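Local coordinates for PPC domain-containing protein (Archaeoglobus fulgidus, PDB 2H6L) that is of unknown function but binds zinc through a cluster of histidines and assembles as a trimer of PPC domains, at residues V8-L14 with E114-L120; Y54-K59 with E131-L135; N78-K82 with A124-A128. All blocks are in the same frame, centred on the assembly; numbering follows the deposited sequence.

Interaction 1: residues V8-L14 with E114-L120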
ATOM      1  N   VAL A   8       2.991   5.202  17.638  1.00 24.45           N
ATOM      2  CA  VAL A   8       2.711   3.829  17.253  1.00 24.11           C
ATOM      3  C   VAL A   8       3.275   2.931  18.352  1.00 24.96           C
ATOM      4  O   VAL A   8       4.230   3.302  19.031  1.00 25.26           O
ATOM      5  CB  VAL A   8       3.367   3.479  15.902  1.00 24.93           C
ATOM      6  CG1 VAL A   8       2.807   4.382  14.809  1.00 26.30           C
ATOM      7  CG2 VAL A   8       4.876   3.625  15.998  1.00 24.08           C
ATOM      8  N   GLY A   9       2.678   1.757  18.528  1.00 26.24           N
ATOM      9  CA  GLY A   9       3.141   0.839  19.553  1.00 26.58           C
ATOM     10  C   GLY A   9       2.807  -0.604  19.219  1.00 28.14           C
ATOM     11  O   GLY A   9       3.702  -1.446  19.111  1.00 27.47           O
ATOM     12  N   LYS A  10       1.519  -0.890  19.054  1.00 26.53           N
ATOM     13  CA  LYS A  10       1.074  -2.242  18.725  1.00 26.81           C
ATOM     14  C   LYS A  10       0.949  -2.463  17.226  1.00 25.12           C
ATOM     15  O   LYS A  10       1.004  -1.527  16.429  1.00 25.79           O
ATOM     16  CB  LYS A  10      -0.286  -2.548  19.363  1.00 29.30           C
ATOM     17  CG  LYS A  10      -0.256  -2.933  20.837  1.00 32.06           C
ATOM     18  CD  LYS A  10       0.034  -1.748  21.728  1.00 35.89           C
ATOM     19  CE  LYS A  10      -0.218  -2.094  23.191  1.00 36.72           C
ATOM     20  NZ  LYS A  10      -1.633  -2.497  23.426  1.00 37.26           N
ATOM     21  N   GLY A  11       0.779  -3.728  16.861  1.00 23.28           N
ATOM     22  CA  GLY A  11       0.619  -4.105  15.475  1.00 20.03           C
ATOM     23  C   GLY A  11      -0.233  -5.359  15.445  1.00 18.71           C
ATOM     24  O   GLY A  11      -0.125  -6.206  16.326  1.00 16.28           O
ATOM     25  N   PHE A  12      -1.081  -5.485  14.434  1.00 18.20           N
ATOM     26  CA  PHE A  12      -1.948  -6.648  14.333  1.00 19.12           C
ATOM     27  C   PHE A  12      -2.009  -7.227  12.935  1.00 19.44           C
ATOM     28  O   PHE A  12      -2.090  -6.498  11.949  1.00 19.64           O
ATOM     29  CB  PHE A  12      -3.377  -6.286  14.738  1.00 18.19           C
ATOM     30  CG  PHE A  12      -3.522  -5.883  16.171  1.00 17.94           C
ATOM     31  CD1 PHE A  12      -3.571  -6.846  17.170  1.00 17.96           C
ATOM     32  CD2 PHE A  12      -3.634  -4.541  16.521  1.00 18.01           C
ATOM     33  CE1 PHE A  12      -3.733  -6.487  18.498  1.00 18.31           C
ATOM     34  CE2 PHE A  12      -3.795  -4.163  17.848  1.00 18.76           C
ATOM     35  CZ  PHE A  12      -3.847  -5.137  18.841  1.00 20.66           C
ATOM     36  N   LEU A  13      -1.961  -8.551  12.858  1.00 19.33           N
ATOM     37  CA  LEU A  13      -2.101  -9.242  11.590  1.00 18.67           C
ATOM     38  C   LEU A  13      -3.358 -10.065  11.833  1.00 19.06           C
ATOM     39  O   LEU A  13      -3.473 -10.731  12.854  1.00 21.32           O
ATOM     40  CB  LEU A  13      -0.906 -10.157  11.314  1.00 16.88           C
ATOM     41  CG  LEU A  13       0.380  -9.506  10.798  1.00 19.17           C
ATOM     42  CD1 LEU A  13       1.442 -10.591  10.559  1.00 17.12           C
ATOM     43  CD2 LEU A  13       0.095  -8.756   9.505  1.00 17.67           C
ATOM     44  N   LEU A  14      -4.319 -10.005  10.927  1.00 17.29           N
ATOM     45  CA  LEU A  14      -5.535 -10.770  11.145  1.00 18.50           C
ATOM     46  C   LEU A  14      -5.825 -11.689   9.983  1.00 18.49           C
ATOM     47  O   LEU A  14      -5.521 -11.371   8.832  1.00 19.46           O
ATOM     48  CB  LEU A  14      -6.746  -9.842  11.321  1.00 17.48           C
ATOM     49  CG  LEU A  14      -6.592  -8.446  11.919  1.00 18.05           C
ATOM     50  CD1 LEU A  14      -7.937  -7.743  11.810  1.00 18.53           C
ATOM     51  CD2 LEU A  14      -6.130  -8.499  13.371  1.00 18.06           C
ATOM     52  N   GLU A 114      -5.574 -11.383   4.641  1.00 18.21           N
ATOM     53  CA  GLU A 114      -4.608 -11.146   5.698  1.00 17.43           C
ATOM     54  C   GLU A 114      -4.508  -9.629   5.800  1.00 17.70           C
ATOM     55  O   GLU A 114      -4.101  -8.952   4.858  1.00 16.87           O
ATOM     56  CB  GLU A 114      -3.266 -11.794   5.327  1.00 17.59           C
ATOM     57  CG  GLU A 114      -3.432 -13.281   4.970  1.00 16.77           C
ATOM     58  CD  GLU A 114      -2.140 -13.999   4.560  1.00 18.66           C
ATOM     59  OE1 GLU A 114      -1.198 -13.350   4.062  1.00 16.39           O
ATOM     60  OE2 GLU A 114      -2.085 -15.237   4.718  1.00 15.48           O
ATOM     61  N   VAL A 115      -4.897  -9.107   6.955  1.00 16.99           N
ATOM     62  CA  VAL A 115      -4.919  -7.674   7.180  1.00 17.83           C
ATOM     63  C   VAL A 115      -3.865  -7.209   8.168  1.00 17.36           C
ATOM     64  O   VAL A 115      -3.607  -7.871   9.172  1.00 19.33           O
ATOM     65  CB  VAL A 115      -6.308  -7.234   7.728  1.00 16.83           C
ATOM     66  CG1 VAL A 115      -6.410  -5.716   7.757  1.00 17.15           C
ATOM     67  CG2 VAL A 115      -7.418  -7.839   6.884  1.00 18.77           C
ATOM     68  N   PHE A 116      -3.247  -6.072   7.873  1.00 15.73           N
ATOM     69  CA  PHE A 116      -2.266  -5.510   8.783  1.00 16.59           C
ATOM     70  C   PHE A 116      -2.931  -4.280   9.364  1.00 16.23           C
ATOM     71  O   PHE A 116      -3.363  -3.398   8.627  1.00 15.17           O
ATOM     72  CB  PHE A 116      -0.985  -5.087   8.060  1.00 16.72           C
ATOM     73  CG  PHE A 116      -0.012  -4.349   8.946  1.00 19.16           C
ATOM     74  CD1 PHE A 116       0.397  -4.897  10.161  1.00 20.23           C
ATOM     75  CD2 PHE A 116       0.488  -3.104   8.575  1.00 20.21           C
ATOM     76  CE1 PHE A 116       1.279  -4.217  10.997  1.00 21.59           C
ATOM     77  CE2 PHE A 116       1.370  -2.417   9.400  1.00 21.69           C
ATOM     78  CZ  PHE A 116       1.769  -2.974  10.615  1.00 20.28           C
ATOM     79  N   VAL A 117      -3.039  -4.235  10.682  1.00 16.50           N
ATOM     80  CA  VAL A 117      -3.652  -3.088  11.333  1.00 18.60           C
ATOM     81  C   VAL A 117      -2.620  -2.401  12.211  1.00 18.09           C
ATOM     82  O   VAL A 117      -2.022  -3.028  13.082  1.00 20.10           O
ATOM     83  CB  VAL A 117      -4.848  -3.509  12.196  1.00 17.87           C
ATOM     84  CG1 VAL A 117      -5.431  -2.296  12.903  1.00 19.38           C
ATOM     85  CG2 VAL A 117      -5.896  -4.182  11.326  1.00 17.32           C
ATOM     86  N   LEU A 118      -2.406  -1.114  11.965  1.00 19.27           N
ATOM     87  CA  LEU A 118      -1.446  -0.338  12.741  1.00 18.49           C
ATOM     88  C   LEU A 118      -2.218   0.716  13.518  1.00 19.60           C
ATOM     89  O   LEU A 118      -2.521   1.792  12.989  1.00 18.35           O
ATOM     90  CB  LEU A 118      -0.432   0.340  11.812  1.00 19.18           C
ATOM     91  CG  LEU A 118       0.730   1.097  12.462  1.00 18.66           C
ATOM     92  CD1 LEU A 118       1.669   0.119  13.154  1.00 19.98           C
ATOM     93  CD2 LEU A 118       1.487   1.863  11.401  1.00 22.29           C
ATOM     94  N   PRO A 119      -2.575   0.411  14.778  1.00 20.70           N
ATOM     95  CA  PRO A 119      -3.320   1.380  15.587  1.00 20.79           C
ATOM     96  C   PRO A 119      -2.496   2.643  15.829  1.00 21.52           C
ATOM     97  O   PRO A 119      -1.270   2.587  15.952  1.00 19.39           O
ATOM     98  CB  PRO A 119      -3.614   0.606  16.874  1.00 20.72           C
ATOM     99  CG  PRO A 119      -2.461  -0.356  16.964  1.00 21.36           C
ATOM    100  CD  PRO A 119      -2.320  -0.826  15.539  1.00 18.60           C
ATOM    101  N   LEU A 120      -3.180   3.780  15.875  1.00 19.42           N
ATOM    102  CA  LEU A 120      -2.521   5.056  16.099  1.00 19.56           C
ATOM    103  C   LEU A 120      -3.071   5.651  17.386  1.00 19.81           C
ATOM    104  O   LEU A 120      -4.273   5.928  17.497  1.00 18.82           O
ATOM    105  CB  LEU A 120      -2.779   5.987  14.909  1.00 18.83           C
ATOM    106  CG  LEU A 120      -2.205   5.462  13.588  1.00 18.25           C
ATOM    107  CD1 LEU A 120      -2.772   6.240  12.408  1.00 19.86           C
ATOM    108  CD2 LEU A 120      -0.694   5.564  13.629  1.00 16.69           C
TER
HETATM  109  O   HOH W   1       0.999   1.110  16.476  1.00 31.91           O
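An antiparallel beta ladder joins strand 10-14 to strand 114-119 in the main sheet of the PPC domain. The axes of these segments approach to 4.6 Å, with N-to-C directions 166° apart. Phe12 and Leu14 are the hydrogen-bonded partners of Val117 and Val115. Leu13 and Phe116 form the non-hydrogen-bonded pair between them, with CA atoms 4.7 Å apart. Side chains alternate between two faces. Phe12, Leu14, Val115 and Val117 share one face, where helix 22-33 packs: Phe29 meets the Phe12 ring edge-to-face and Ile26 touches Val115. Phe12 is m, and its CB lies 4.0 Å from Val117 CB. Leu14 has an off-rotamer chi1 of -30°, and its CD1 reaches Val117 CG2 at 4.1 Å. On the other face, Leu13 (m, t) brings CD2 to 3.9 Å from CD1 of Phe116, a t rotamer. The Phe116 ring also stacks on His39 of the second subunit, and residues 10-14 continue the sheet into that subunit as a further antiparallel ladder. Pro119 has no amide hydrogen to give to Lys10 O, and the ladder's direct bonds end before this pair. Pro119 CD instead lies 3.5 Å from Lys10 O. A water bridges the widened end: it accepts from Gly9 N at 2.7 Å and donates to Lys10 O at 2.6 Å and Pro119 O at 2.8 Å.

Interaction 2: residues Y54-K59 with E131-L135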
ATOM      1  N   TYR A  54     -16.221   8.317  -6.941  1.00 22.55           N
ATOM      2  CA  TYR A  54     -16.942   9.515  -6.554  1.00 20.96           C
ATOM      3  C   TYR A  54     -17.041  10.564  -7.662  1.00 20.21           C
ATOM      4  O   TYR A  54     -16.028  11.064  -8.156  1.00 18.77           O
ATOM      5  CB  TYR A  54     -16.262  10.122  -5.330  1.00 19.15           C
ATOM      6  CG  TYR A  54     -17.071  11.172  -4.621  1.00 18.86           C
ATOM      7  CD1 TYR A  54     -18.264  10.843  -3.975  1.00 16.21           C
ATOM      8  CD2 TYR A  54     -16.640  12.502  -4.584  1.00 17.86           C
ATOM      9  CE1 TYR A  54     -19.011  11.813  -3.303  1.00 17.21           C
ATOM     10  CE2 TYR A  54     -17.378  13.484  -3.916  1.00 18.09           C
ATOM     11  CZ  TYR A  54     -18.560  13.134  -3.277  1.00 18.69           C
ATOM     12  OH  TYR A  54     -19.276  14.091  -2.604  1.00 16.40           O
ATOM     13  N   ASP A  55     -18.266  10.885  -8.064  1.00 19.55           N
ATOM     14  CA  ASP A  55     -18.457  11.916  -9.077  1.00 20.67           C
ATOM     15  C   ASP A  55     -18.185  13.206  -8.306  1.00 21.16           C
ATOM     16  O   ASP A  55     -18.940  13.573  -7.406  1.00 22.09           O
ATOM     17  CB  ASP A  55     -19.888  11.905  -9.607  1.00 19.64           C
ATOM     18  CG  ASP A  55     -20.089  12.887 -10.743  1.00 19.43           C
ATOM     19  OD1 ASP A  55     -19.705  14.064 -10.581  1.00 17.24           O
ATOM     20  OD2 ASP A  55     -20.629  12.488 -11.793  1.00 18.12           O
ATOM     21  N   GLN A  56     -17.099  13.882  -8.655  1.00 19.60           N
ATOM     22  CA  GLN A  56     -16.701  15.097  -7.961  1.00 21.53           C
ATOM     23  C   GLN A  56     -17.558  16.336  -8.224  1.00 22.25           C
ATOM     24  O   GLN A  56     -17.442  17.324  -7.502  1.00 21.48           O
ATOM     25  CB  GLN A  56     -15.223  15.388  -8.260  1.00 20.21           C
ATOM     26  CG  GLN A  56     -14.310  14.221  -7.882  1.00 19.12           C
ATOM     27  CD  GLN A  56     -12.834  14.475  -8.174  1.00 19.07           C
ATOM     28  OE1 GLN A  56     -12.008  13.568  -8.060  1.00 19.36           O
ATOM     29  NE2 GLN A  56     -12.498  15.701  -8.542  1.00 13.99           N
ATOM     30  N   GLU A  57     -18.417  16.282  -9.239  1.00 22.18           N
ATOM     31  CA  GLU A  57     -19.287  17.420  -9.555  1.00 24.17           C
ATOM     32  C   GLU A  57     -20.705  17.213  -9.008  1.00 24.06           C
ATOM     33  O   GLU A  57     -21.272  18.106  -8.379  1.00 22.86           O
ATOM     34  CB  GLU A  57     -19.354  17.651 -11.067  1.00 22.94           C
ATOM     35  CG  GLU A  57     -18.049  18.098 -11.708  1.00 26.11           C
ATOM     36  CD  GLU A  57     -17.441  19.310 -11.025  1.00 29.21           C
ATOM     37  OE1 GLU A  57     -18.206  20.187 -10.566  1.00 30.89           O
ATOM     38  OE2 GLU A  57     -16.196  19.393 -10.955  1.00 30.81           O
ATOM     39  N   LYS A  58     -21.280  16.041  -9.261  1.00 24.55           N
ATOM     40  CA  LYS A  58     -22.615  15.731  -8.763  1.00 25.46           C
ATOM     41  C   LYS A  58     -22.513  15.478  -7.268  1.00 25.53           C
ATOM     42  O   LYS A  58     -23.509  15.518  -6.547  1.00 26.52           O
ATOM     43  CB  LYS A  58     -23.179  14.489  -9.454  1.00 25.56           C
ATOM     44  CG  LYS A  58     -23.450  14.660 -10.944  1.00 30.81           C
ATOM     45  CD  LYS A  58     -23.953  13.354 -11.553  1.00 33.18           C
ATOM     46  CE  LYS A  58     -24.232  13.486 -13.046  1.00 36.93           C
ATOM     47  NZ  LYS A  58     -25.350  14.425 -13.339  1.00 40.01           N
ATOM     48  N   LYS A  59     -21.294  15.209  -6.811  1.00 25.26           N
ATOM     49  CA  LYS A  59     -21.043  14.968  -5.396  1.00 27.02           C
ATOM     50  C   LYS A  59     -21.769  13.739  -4.861  1.00 25.90           C
ATOM     51  O   LYS A  59     -22.485  13.809  -3.861  1.00 25.12           O
ATOM     52  CB  LYS A  59     -21.438  16.208  -4.577  1.00 30.70           C
ATOM     53  CG  LYS A  59     -20.596  17.443  -4.889  1.00 36.42           C
ATOM     54  CD  LYS A  59     -21.333  18.742  -4.566  1.00 40.55           C
ATOM     55  CE  LYS A  59     -21.465  18.976  -3.070  1.00 43.34           C
ATOM     56  NZ  LYS A  59     -20.144  19.251  -2.439  1.00 45.85           N
ATOM     57  N   GLU A 131     -18.684  20.783   2.879  1.00 29.60           N
ATOM     58  CA  GLU A 131     -19.420  21.405   1.778  1.00 30.24           C
ATOM     59  C   GLU A 131     -18.671  21.372   0.442  1.00 28.27           C
ATOM     60  O   GLU A 131     -19.251  21.077  -0.608  1.00 28.81           O
ATOM     61  CB  GLU A 131     -19.754  22.855   2.151  1.00 33.77           C
ATOM     62  CG  GLU A 131     -20.563  23.637   1.118  1.00 39.96           C
ATOM     63  CD  GLU A 131     -22.027  23.230   1.069  1.00 44.10           C
ATOM     64  OE1 GLU A 131     -22.672  23.180   2.141  1.00 47.52           O
ATOM     65  OE2 GLU A 131     -22.540  22.974  -0.043  1.00 46.93           O
ATOM     66  N   GLN A 132     -17.379  21.671   0.491  1.00 26.85           N
ATOM     67  CA  GLN A 132     -16.546  21.709  -0.708  1.00 23.33           C
ATOM     68  C   GLN A 132     -16.580  20.432  -1.537  1.00 22.06           C
ATOM     69  O   GLN A 132     -16.754  20.485  -2.755  1.00 23.08           O
ATOM     70  CB  GLN A 132     -15.099  22.018  -0.316  1.00 24.25           C
ATOM     71  CG  GLN A 132     -14.246  22.569  -1.446  1.00 24.18           C
ATOM     72  CD  GLN A 132     -12.919  23.115  -0.953  1.00 27.29           C
ATOM     73  OE1 GLN A 132     -12.369  24.048  -1.540  1.00 30.02           O
ATOM     74  NE2 GLN A 132     -12.393  22.533   0.126  1.00 25.23           N
ATOM     75  N   THR A 133     -16.421  19.286  -0.885  1.00 20.67           N
ATOM     76  CA  THR A 133     -16.404  18.011  -1.599  1.00 19.88           C
ATOM     77  C   THR A 133     -17.699  17.200  -1.536  1.00 20.05           C
ATOM     78  O   THR A 133     -17.942  16.355  -2.401  1.00 17.41           O
ATOM     79  CB  THR A 133     -15.263  17.112  -1.083  1.00 19.32           C
ATOM     80  OG1 THR A 133     -15.467  16.840   0.309  1.00 20.07           O
ATOM     81  CG2 THR A 133     -13.901  17.802  -1.279  1.00 17.71           C
ATOM     82  N   GLY A 134     -18.523  17.460  -0.521  1.00 21.99           N
ATOM     83  CA  GLY A 134     -19.773  16.730  -0.356  1.00 22.71           C
ATOM     84  C   GLY A 134     -19.465  15.406   0.315  1.00 24.40           C
ATOM     85  O   GLY A 134     -20.299  14.507   0.403  1.00 24.10           O
ATOM     86  N   LEU A 135     -18.233  15.310   0.797  1.00 26.19           N
ATOM     87  CA  LEU A 135     -17.711  14.125   1.457  1.00 26.74           C
ATOM     88  C   LEU A 135     -17.697  14.359   2.966  1.00 26.75           C
ATOM     89  O   LEU A 135     -17.928  15.475   3.430  1.00 26.65           O
ATOM     90  CB  LEU A 135     -16.282  13.900   0.961  1.00 28.16           C
ATOM     91  CG  LEU A 135     -15.777  12.554   0.450  1.00 31.95           C
ATOM     92  CD1 LEU A 135     -16.811  11.875  -0.436  1.00 30.40           C
ATOM     93  CD2 LEU A 135     -14.487  12.810  -0.328  1.00 31.88           C
TER
HETATM   94  O   HOH W   2     -22.297  14.656  -1.136  1.00 27.92           O
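Tyr54 lays one face of its ring against the methyl CD1 of Leu135. This is a CH-pi contact, with CD1 3.7 Å from the Tyr54 ring centroid and 16° off the ring normal. The t rotamer of Tyr54 carries the ring to the loop 131-135, where Tyr54 OH donates a hydrogen bond to Thr133 O at 2.6 Å. Lys59 reaches the same loop from the other end of a tight turn. Its NZ donates to Glu131 O at 2.7 Å. In that turn Asp55 OD1 accepts from Glu57 N and Lys58 N, both at 2.9 Å, which makes an Asx turn and Asx motif. Within the loop 131-135, Thr133 OG1 accepts from Leu135 N at 3.2 Å in an ST turn. Gly134 has positive phi, and a CB there would clash with both Lys59 NZ and Tyr54 OH. A water donates to Lys59 O at 2.9 Å and to Gly134 O at 2.5 Å, linking the two backbones. The contact closes the loop between strands 127-129 and 136-138 over the end of strand 45-55. It borders the zinc region: the Leu135 side chain is about 6 Å from a zinc ion. Both direct hydrogen bonds run from side chains to backbone carbonyls, so the polar part of the contact depends on the path of the loop backbone rather than on its side chains.

Interaction 3: residues N78-K82 with A124-A128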
ATOM      1  N   ASN A  78      -7.622   3.771   6.181  1.00 17.97           N
ATOM      2  CA  ASN A  78      -7.447   4.229   7.539  1.00 16.76           C
ATOM      3  C   ASN A  78      -8.714   4.076   8.369  1.00 14.92           C
ATOM      4  O   ASN A  78      -9.807   3.840   7.845  1.00 14.45           O
ATOM      5  CB  ASN A  78      -7.025   5.697   7.521  1.00 17.05           C
ATOM      6  CG  ASN A  78      -8.031   6.573   6.816  1.00 19.34           C
ATOM      7  OD1 ASN A  78      -9.183   6.685   7.248  1.00 21.06           O
ATOM      8  ND2 ASN A  78      -7.612   7.194   5.718  1.00 17.13           N
ATOM      9  N   VAL A  79      -8.537   4.212   9.676  1.00 15.05           N
ATOM     10  CA  VAL A  79      -9.628   4.128  10.636  1.00 17.01           C
ATOM     11  C   VAL A  79      -9.724   5.481  11.316  1.00 18.30           C
ATOM     12  O   VAL A  79      -8.705   6.097  11.638  1.00 18.95           O
ATOM     13  CB  VAL A  79      -9.348   3.079  11.727  1.00 16.88           C
ATOM     14  CG1 VAL A  79     -10.425   3.153  12.798  1.00 18.25           C
ATOM     15  CG2 VAL A  79      -9.282   1.692  11.114  1.00 13.23           C
ATOM     16  N   SER A  80     -10.950   5.946  11.521  1.00 20.43           N
ATOM     17  CA  SER A  80     -11.188   7.221  12.183  1.00 23.24           C
ATOM     18  C   SER A  80     -12.580   7.171  12.799  1.00 25.05           C
ATOM     19  O   SER A  80     -13.260   6.147  12.703  1.00 24.52           O
ATOM     20  CB  SER A  80     -11.066   8.381  11.189  1.00 20.85           C
ATOM     21  OG  SER A  80     -11.784   8.123  10.001  1.00 24.16           O
HETATM   22  N   MSE A  81     -13.000   8.261  13.433  1.00 27.46           N
HETATM   23  CA  MSE A  81     -14.310   8.292  14.072  1.00 29.65           C
HETATM   24  C   MSE A  81     -15.409   8.955  13.254  1.00 30.43           C
HETATM   25  O   MSE A  81     -15.268  10.085  12.792  1.00 27.89           O
HETATM   26  CB  MSE A  81     -14.212   8.972  15.442  1.00 33.33           C
HETATM   27  CG  MSE A  81     -13.447   8.168  16.491  1.00 40.01           C
HETATM   28 SE   MSE A  81     -14.353   6.530  17.058  1.00 51.23          SE
HETATM   29  CE  MSE A  81     -15.467   7.296  18.445  1.00 44.62           C
ATOM     30  N   LYS A  82     -16.502   8.221  13.081  1.00 31.90           N
ATOM     31  CA  LYS A  82     -17.677   8.701  12.361  1.00 35.47           C
ATOM     32  C   LYS A  82     -18.888   8.181  13.133  1.00 36.98           C
ATOM     33  O   LYS A  82     -18.999   6.981  13.397  1.00 35.82           O
ATOM     34  CB  LYS A  82     -17.702   8.164  10.926  1.00 34.94           C
ATOM     35  CG  LYS A  82     -18.876   8.687  10.103  1.00 38.45           C
ATOM     36  CD  LYS A  82     -18.815   8.227   8.648  1.00 40.83           C
ATOM     37  CE  LYS A  82     -19.978   8.786   7.831  1.00 41.45           C
ATOM     38  NZ  LYS A  82     -19.943   8.342   6.408  1.00 40.86           N
ATOM     39  N   ALA A 124      -8.204  10.821  17.775  1.00 23.15           N
ATOM     40  CA  ALA A 124      -8.739  10.277  16.536  1.00 23.80           C
ATOM     41  C   ALA A 124      -9.483  11.322  15.714  1.00 23.32           C
ATOM     42  O   ALA A 124     -10.281  12.095  16.243  1.00 21.71           O
ATOM     43  CB  ALA A 124      -9.674   9.104  16.839  1.00 22.73           C
ATOM     44  N   PRO A 125      -9.214  11.371  14.402  1.00 24.99           N
ATOM     45  CA  PRO A 125      -9.918  12.354  13.578  1.00 25.09           C
ATOM     46  C   PRO A 125     -11.383  11.947  13.425  1.00 26.68           C
ATOM     47  O   PRO A 125     -11.704  10.756  13.334  1.00 24.54           O
ATOM     48  CB  PRO A 125      -9.148  12.325  12.262  1.00 24.33           C
ATOM     49  CG  PRO A 125      -8.607  10.936  12.206  1.00 26.60           C
ATOM     50  CD  PRO A 125      -8.175  10.672  13.627  1.00 24.42           C
ATOM     51  N   GLU A 126     -12.262  12.945  13.429  1.00 25.79           N
ATOM     52  CA  GLU A 126     -13.688  12.710  13.296  1.00 27.21           C
ATOM     53  C   GLU A 126     -14.142  13.181  11.923  1.00 26.23           C
ATOM     54  O   GLU A 126     -13.692  14.218  11.432  1.00 26.76           O
ATOM     55  CB  GLU A 126     -14.455  13.475  14.373  1.00 31.09           C
ATOM     56  CG  GLU A 126     -14.033  13.164  15.797  1.00 35.26           C
ATOM     57  CD  GLU A 126     -14.921  13.848  16.817  1.00 38.79           C
ATOM     58  OE1 GLU A 126     -16.136  13.555  16.819  1.00 41.78           O
ATOM     59  OE2 GLU A 126     -14.413  14.675  17.606  1.00 37.92           O
ATOM     60  N   ARG A 127     -15.034  12.419  11.307  1.00 24.68           N
ATOM     61  CA  ARG A 127     -15.540  12.766   9.991  1.00 26.32           C
ATOM     62  C   ARG A 127     -16.818  13.596  10.076  1.00 27.91           C
ATOM     63  O   ARG A 127     -17.798  13.193  10.703  1.00 29.63           O
ATOM     64  CB  ARG A 127     -15.786  11.496   9.168  1.00 25.31           C
ATOM     65  CG  ARG A 127     -14.503  10.802   8.717  1.00 22.92           C
ATOM     66  CD  ARG A 127     -14.769   9.549   7.892  1.00 22.57           C
ATOM     67  NE  ARG A 127     -13.521   8.870   7.546  1.00 20.65           N
ATOM     68  CZ  ARG A 127     -12.648   9.320   6.651  1.00 20.17           C
ATOM     69  NH1 ARG A 127     -12.886  10.450   5.997  1.00 15.53           N
ATOM     70  NH2 ARG A 127     -11.527   8.647   6.417  1.00 15.64           N
ATOM     71  N   ALA A 128     -16.788  14.770   9.456  1.00 28.46           N
ATOM     72  CA  ALA A 128     -17.943  15.665   9.434  1.00 28.12           C
ATOM     73  C   ALA A 128     -18.176  16.091   7.989  1.00 28.38           C
ATOM     74  O   ALA A 128     -17.233  16.157   7.193  1.00 26.88           O
ATOM     75  CB  ALA A 128     -17.686  16.891  10.315  1.00 27.15           C
TER
HETATM   76  O   HOH W   3     -11.681   6.136   8.354  1.00 14.10           O
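Backbone bonding sets the frame of this contact, a single beta bridge between Met81 and Glu126 at the end of strand 70-82. Met81 N donates to Pro125 O at 2.8 Å, and Arg127 N donates to Met81 O at 2.8 Å. Glu126 CA adds a CA-H...O contact to Met81 O at 3.1 Å. The touching parts point 66° apart end to end, consistent with a pairing limited to one bridge. The polar side-chain contacts centre on Arg127. Its extended side chain runs beside residues 78-82, and Arg127 NH2 gives a weak hydrogen bond to Asn78 OD1 at 3.2 Å. A water bonds Ser80 OG at 2.6 Å and accepts from Arg127 NH2 at 3.2 Å. Stronger partners lie outside the two segments. Arg127 NH1 forms a salt bridge with Glu114 of the third subunit, and Asn78 ND2 is hydrogen-bonded to the same glutamate. Ser80 OG is bonded to Trp138. The apolar contact is made by Met81, modelled as selenomethionine, whose CG lies 3.9 Å from Ala124 CB. Ser80 CB is in van der Waals contact with Pro125 CG at 3.7 Å. Arg127 also packs on His89, a zinc ligand, so this polar cluster sits beside the metal site at a subunit interface. Strand 85-96 flanks strand 70-82 and contributes Phe87 and His89. Strand 136-138 packs Trp138 on Asn78, Pro125 and Arg127, while Ala38 and Ile40 of strand 38-43 touch Val79.

Overall arrangement
Interactions 2 and 3 tie the C-terminal part of the chain to the main sheet, and interaction 1 lies within it. Interaction 3 brings residues 124-128 to the end of strand 70-82, and interaction 2 joins the following loop to the neighbouring strand 45-55. The centres of interactions 1 and 3 are about 17 Å apart. Those of interactions 2 and 3 are about 18 Å apart, and those of interactions 1 and 2 about 31 Å. Zinc is held by His89, His91 and His104. Side chains from all three contacts come within about 6 to 7 Å of a zinc ion. Glu114 bonds to Arg127, Asn78 and His89 of a neighbouring subunit, so interaction 1 of one copy meets interaction 3 of another.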